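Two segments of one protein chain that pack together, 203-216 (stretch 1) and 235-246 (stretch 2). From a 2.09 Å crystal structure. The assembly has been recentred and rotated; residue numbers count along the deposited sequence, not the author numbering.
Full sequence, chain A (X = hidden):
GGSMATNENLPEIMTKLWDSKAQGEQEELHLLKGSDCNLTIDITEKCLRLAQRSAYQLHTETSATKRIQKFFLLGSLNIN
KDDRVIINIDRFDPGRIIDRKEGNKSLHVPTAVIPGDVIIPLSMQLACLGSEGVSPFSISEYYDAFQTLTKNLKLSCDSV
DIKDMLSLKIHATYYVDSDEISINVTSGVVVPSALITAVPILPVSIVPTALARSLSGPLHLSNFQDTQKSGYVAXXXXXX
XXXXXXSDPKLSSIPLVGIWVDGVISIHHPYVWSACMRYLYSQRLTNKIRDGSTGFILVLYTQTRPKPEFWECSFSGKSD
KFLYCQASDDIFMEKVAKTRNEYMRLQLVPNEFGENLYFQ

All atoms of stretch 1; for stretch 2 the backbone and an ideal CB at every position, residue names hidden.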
# COMPACT_ATOMS: atom_id res chain seq x y z
N PRO A 203 27.75 7.77 8.97
CA PRO A 203 27.81 6.42 8.41
C PRO A 203 28.31 5.40 9.43
O PRO A 203 29.13 5.71 10.30
CB PRO A 203 28.78 6.55 7.24
CG PRO A 203 28.78 8.01 6.90
CD PRO A 203 28.58 8.72 8.21
N VAL A 204 27.80 4.18 9.31
CA VAL A 204 28.14 3.08 10.20
C VAL A 204 28.81 1.98 9.38
O VAL A 204 28.43 1.74 8.23
CB VAL A 204 26.89 2.54 10.93
CG1 VAL A 204 27.27 1.45 11.91
CG2 VAL A 204 26.17 3.68 11.65
N SER A 205 29.80 1.33 9.98
CA SER A 205 30.54 0.28 9.30
C SER A 205 29.65 -0.91 8.97
O SER A 205 28.87 -1.37 9.81
CB SER A 205 31.72 -0.18 10.16
OG SER A 205 32.32 -1.34 9.62
N ILE A 206 29.77 -1.41 7.75
CA ILE A 206 29.02 -2.57 7.28
C ILE A 206 30.02 -3.67 6.94
O ILE A 206 30.99 -3.44 6.21
CB ILE A 206 28.15 -2.23 6.05
CG1 ILE A 206 27.13 -1.15 6.40
CG2 ILE A 206 27.46 -3.48 5.53
CD1 ILE A 206 26.35 -0.64 5.21
N VAL A 207 29.77 -4.87 7.47
CA VAL A 207 30.60 -6.03 7.12
C VAL A 207 30.53 -6.26 5.62
O VAL A 207 29.42 -6.36 5.06
CB VAL A 207 30.14 -7.27 7.89
CG1 VAL A 207 31.09 -8.44 7.66
CG2 VAL A 207 30.02 -6.97 9.38
N PRO A 208 31.66 -6.34 4.91
CA PRO A 208 31.63 -6.41 3.44
C PRO A 208 31.29 -7.80 2.90
O PRO A 208 32.07 -8.43 2.18
CB PRO A 208 33.05 -5.97 3.07
CG PRO A 208 33.88 -6.42 4.21
CD PRO A 208 33.03 -6.27 5.44
N THR A 209 30.10 -8.28 3.25
CA THR A 209 29.60 -9.52 2.67
C THR A 209 29.23 -9.30 1.20
O THR A 209 29.27 -8.19 0.68
CB THR A 209 28.39 -10.03 3.46
OG1 THR A 209 27.33 -9.06 3.39
CG2 THR A 209 28.76 -10.27 4.91
N ALA A 210 28.86 -10.40 0.53
CA ALA A 210 28.55 -10.32 -0.89
C ALA A 210 27.35 -9.42 -1.15
O ALA A 210 27.33 -8.67 -2.13
CB ALA A 210 28.30 -11.72 -1.45
N LEU A 211 26.34 -9.47 -0.28
CA LEU A 211 25.18 -8.60 -0.44
C LEU A 211 25.55 -7.14 -0.26
O LEU A 211 25.13 -6.28 -1.04
CB LEU A 211 24.08 -9.01 0.55
CG LEU A 211 22.84 -8.12 0.57
CD1 LEU A 211 22.15 -8.13 -0.78
CD2 LEU A 211 21.89 -8.54 1.68
N ALA A 212 26.34 -6.83 0.78
CA ALA A 212 26.79 -5.46 0.99
C ALA A 212 27.63 -4.95 -0.17
O ALA A 212 27.55 -3.77 -0.53
CB ALA A 212 27.58 -5.36 2.30
N ARG A 213 28.43 -5.83 -0.78
CA ARG A 213 29.28 -5.41 -1.89
C ARG A 213 28.47 -5.15 -3.15
O ARG A 213 28.79 -4.24 -3.93
CB ARG A 213 30.37 -6.45 -2.15
CG ARG A 213 31.65 -6.21 -1.37
CD ARG A 213 32.69 -7.30 -1.61
NE ARG A 213 32.55 -8.42 -0.68
CZ ARG A 213 32.23 -9.66 -1.04
NH1 ARG A 213 32.04 -9.95 -2.32
NH2 ARG A 213 32.12 -10.60 -0.12
N SER A 214 27.42 -5.94 -3.38
CA SER A 214 26.61 -5.74 -4.58
C SER A 214 25.72 -4.51 -4.45
O SER A 214 25.39 -3.88 -5.47
CB SER A 214 25.76 -6.99 -4.85
OG SER A 214 24.85 -7.23 -3.80
N LEU A 215 25.32 -4.15 -3.23
CA LEU A 215 24.49 -2.96 -3.04
C LEU A 215 25.29 -1.68 -3.22
O LEU A 215 24.79 -0.71 -3.80
CB LEU A 215 23.83 -3.00 -1.66
CG LEU A 215 22.70 -4.01 -1.50
CD1 LEU A 215 22.32 -4.16 -0.04
CD2 LEU A 215 21.49 -3.58 -2.33
N SER A 216 26.52 -1.66 -2.72
CA SER A 216 27.39 -0.50 -2.92
C SER A 216 28.09 -0.52 -4.27
O SER A 216 28.79 0.45 -4.59
CB SER A 216 28.42 -0.42 -1.79
OG SER A 216 29.30 -1.53 -1.84
N UNK A 235 23.48 -7.35 13.51
CA UNK A 235 24.67 -6.78 14.14
C UNK A 235 25.43 -7.89 14.84
O UNK A 235 24.84 -8.83 15.36
CB UNK A 235 24.30 -5.67 15.12
N UNK A 236 26.76 -7.80 14.81
CA UNK A 236 27.63 -8.81 15.39
C UNK A 236 28.28 -8.28 16.67
O UNK A 236 27.99 -7.18 17.15
CB UNK A 236 28.70 -9.24 14.38
N UNK A 237 29.19 -9.09 17.23
CA UNK A 237 29.82 -8.76 18.51
C UNK A 237 30.63 -7.48 18.43
O UNK A 237 30.71 -6.73 19.41
CB UNK A 237 30.72 -9.91 18.97
N UNK A 238 31.25 -7.20 17.28
CA UNK A 238 32.03 -5.98 17.09
C UNK A 238 31.16 -4.76 16.81
O UNK A 238 31.70 -3.71 16.45
CB UNK A 238 33.02 -6.17 15.94
N UNK A 239 29.84 -4.89 16.97
CA UNK A 239 28.89 -3.80 16.71
C UNK A 239 28.98 -3.32 15.26
O UNK A 239 28.87 -2.13 14.96
CB UNK A 239 29.15 -2.63 17.66
N UNK A 240 29.18 -4.27 14.34
CA UNK A 240 29.16 -4.00 12.91
C UNK A 240 27.87 -4.53 12.31
O UNK A 240 27.31 -5.53 12.76
CB UNK A 240 30.37 -4.62 12.22
N UNK A 241 27.40 -3.85 11.26
CA UNK A 241 26.13 -4.16 10.64
C UNK A 241 26.29 -5.28 9.61
O UNK A 241 27.23 -5.28 8.81
CB UNK A 241 25.54 -2.91 9.99
N UNK A 242 25.35 -6.22 9.63
CA UNK A 242 25.28 -7.30 8.66
C UNK A 242 23.96 -7.19 7.90
O UNK A 242 22.90 -7.14 8.52
CB UNK A 242 25.41 -8.66 9.34
N UNK A 243 24.04 -7.14 6.58
CA UNK A 243 22.85 -7.03 5.75
C UNK A 243 22.29 -8.42 5.46
O UNK A 243 23.04 -9.37 5.20
CB UNK A 243 23.16 -6.29 4.45
N UNK A 244 20.97 -8.53 5.51
CA UNK A 244 20.28 -9.81 5.39
C UNK A 244 19.19 -9.70 4.33
O UNK A 244 18.50 -8.68 4.25
CB UNK A 244 19.69 -10.24 6.73
N UNK A 245 19.05 -10.74 3.52
CA UNK A 245 17.97 -10.80 2.54
C UNK A 245 16.63 -10.95 3.25
O UNK A 245 16.53 -11.52 4.34
CB UNK A 245 18.19 -11.95 1.56
N UNK A 246 15.57 -10.43 2.61
CA UNK A 246 14.24 -10.51 3.21
C UNK A 246 13.67 -11.92 3.21
O UNK A 246 12.60 -12.13 3.79
CB UNK A 246 13.28 -9.58 2.47

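Position 235 is extended, and its CB has nothing of stretch 1 within 5.5 Å; beta-branched and aromatic residues suit such a backbone, and the residue is Ile235. At 236 the CB points toward stretch 1 without reaching it, and a type I turn begins, running to 239. A short polar side chain that can accept a hydrogen bond from a backbone N-H is favoured, and Asn236 does this: its OD1 accepts from the backbone N of position 240 at 2.8 Å. Positions 237 and 238 lie out of reach, where small polar residues are common; they are Asn237 and Ser238. Position 239 has positive phi and psi, favouring glycine or asparagine but tolerating others. It is His239, whose ring leads away from stretch 1.

At 240 the CB points sideways, 3.7 Å from CG2 of Val207 and near the hydroxyl of Ser205, so either a modest apolar or a polar side chain would fit. Asn240 packs its CB against that methyl, while its ND2 lies 3.4 Å from OG of Ser205 at an angle too poor for a hydrogen bond.

The backbone of 241 is fixed by a single beta bridge to Ile206: its N donates to O of Ser205 (3.2 Å) and its O accepts from N of Val207 (2.9 Å). Its CB looks sideways, 4.3 Å from CG1 of Ile206, so a branched aliphatic chain is expected. Leu241 extends CD1 to 3.7 Å from CG1 of Val204.

At 242 the CB is again sideways, 4.9 Å from CG2 of Val207; a longer side chain with an apolar stem could reach it, leucine, methionine or an aromatic among them. Leu242 bends nearer, placing CD2 3.6 Å from CB of Val207 and 3.7 Å from CG2 of Thr209.

Position 243 points toward the helix, which crosses the strand almost at right angles (86°). Ile206, Leu211, Ala212 and Leu215 offer an apolar pocket here that calls for leucine, isoleucine or methionine. Leu243 fills it, its CD1 3.6 Å from CD1 of Leu215 and 4.1 Å from CB of Ala212. Its backbone reaches the helix N-cap, Thr209, through two waters: one accepts from N of Leu243 and the other donates to O of Leu243, and both hydrogen-bond OG1 of Thr209.

The CB of 244 points away; the extended backbone suits beta-branched residues among others, and the residue is Val244. At 245 the CB lies 5.0 Å from CD2 of Leu211, within range of a long apolar chain, and Leu245 brings CD2 to 3.8 Å from that methyl. Position 246 is out of reach, so stretch 1 does not choose among polar, charged or small side chains; it is Asp246.

Stretch 2 (235-246) INNSHNLLLVLD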
# COMPACT_ATOMS: atom_id res chain seq x y z
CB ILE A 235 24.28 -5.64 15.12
CG1 ILE A 235 25.52 -4.89 15.61
CG2 ILE A 235 23.48 -6.18 16.29
CD1 ILE A 235 25.20 -3.62 16.37
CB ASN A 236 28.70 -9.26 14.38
CG ASN A 236 29.58 -8.12 13.90
OD1 ASN A 236 29.55 -7.01 14.43
ND2 ASN A 236 30.39 -8.40 12.89
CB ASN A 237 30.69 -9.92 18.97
CG ASN A 237 29.94 -11.23 19.02
OD1 ASN A 237 28.88 -11.33 19.64
ND2 ASN A 237 30.47 -12.25 18.35
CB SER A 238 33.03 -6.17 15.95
OG SER A 238 33.90 -7.26 16.21
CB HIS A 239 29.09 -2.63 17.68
CG HIS A 239 28.66 -2.94 19.08
ND1 HIS A 239 28.57 -1.97 20.06
CD2 HIS A 239 28.28 -4.10 19.66
CE1 HIS A 239 28.16 -2.52 21.19
NE2 HIS A 239 27.98 -3.81 20.97
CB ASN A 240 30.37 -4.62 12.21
CG ASN A 240 31.69 -4.06 12.71
OD1 ASN A 240 32.59 -4.80 13.08
ND2 ASN A 240 31.80 -2.73 12.72
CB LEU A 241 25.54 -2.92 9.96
CG LEU A 241 25.39 -1.67 10.83
CD1 LEU A 241 24.72 -0.56 10.05
CD2 LEU A 241 24.62 -1.99 12.10
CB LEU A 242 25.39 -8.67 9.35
CG LEU A 242 26.79 -9.21 9.59
CD1 LEU A 242 26.75 -10.41 10.53
CD2 LEU A 242 27.43 -9.60 8.27
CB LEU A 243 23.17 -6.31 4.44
CG LEU A 243 23.81 -4.92 4.56
CD1 LEU A 243 23.75 -4.20 3.22
CD2 LEU A 243 23.16 -4.09 5.65
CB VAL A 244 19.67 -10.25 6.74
CG1 VAL A 244 19.12 -11.66 6.64
CG2 VAL A 244 20.71 -10.17 7.85
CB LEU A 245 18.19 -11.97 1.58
CG LEU A 245 19.43 -11.90 0.70
CD1 LEU A 245 19.57 -13.17 -0.13
CD2 LEU A 245 19.38 -10.67 -0.19
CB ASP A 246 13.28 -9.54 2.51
CG ASP A 246 13.06 -9.88 1.03
OD1 ASP A 246 13.60 -10.89 0.54
OD2 ASP A 246 12.33 -9.11 0.36
O HOH W 1 26.76 -7.23 5.35
O HOH W 2 25.24 -10.59 4.16
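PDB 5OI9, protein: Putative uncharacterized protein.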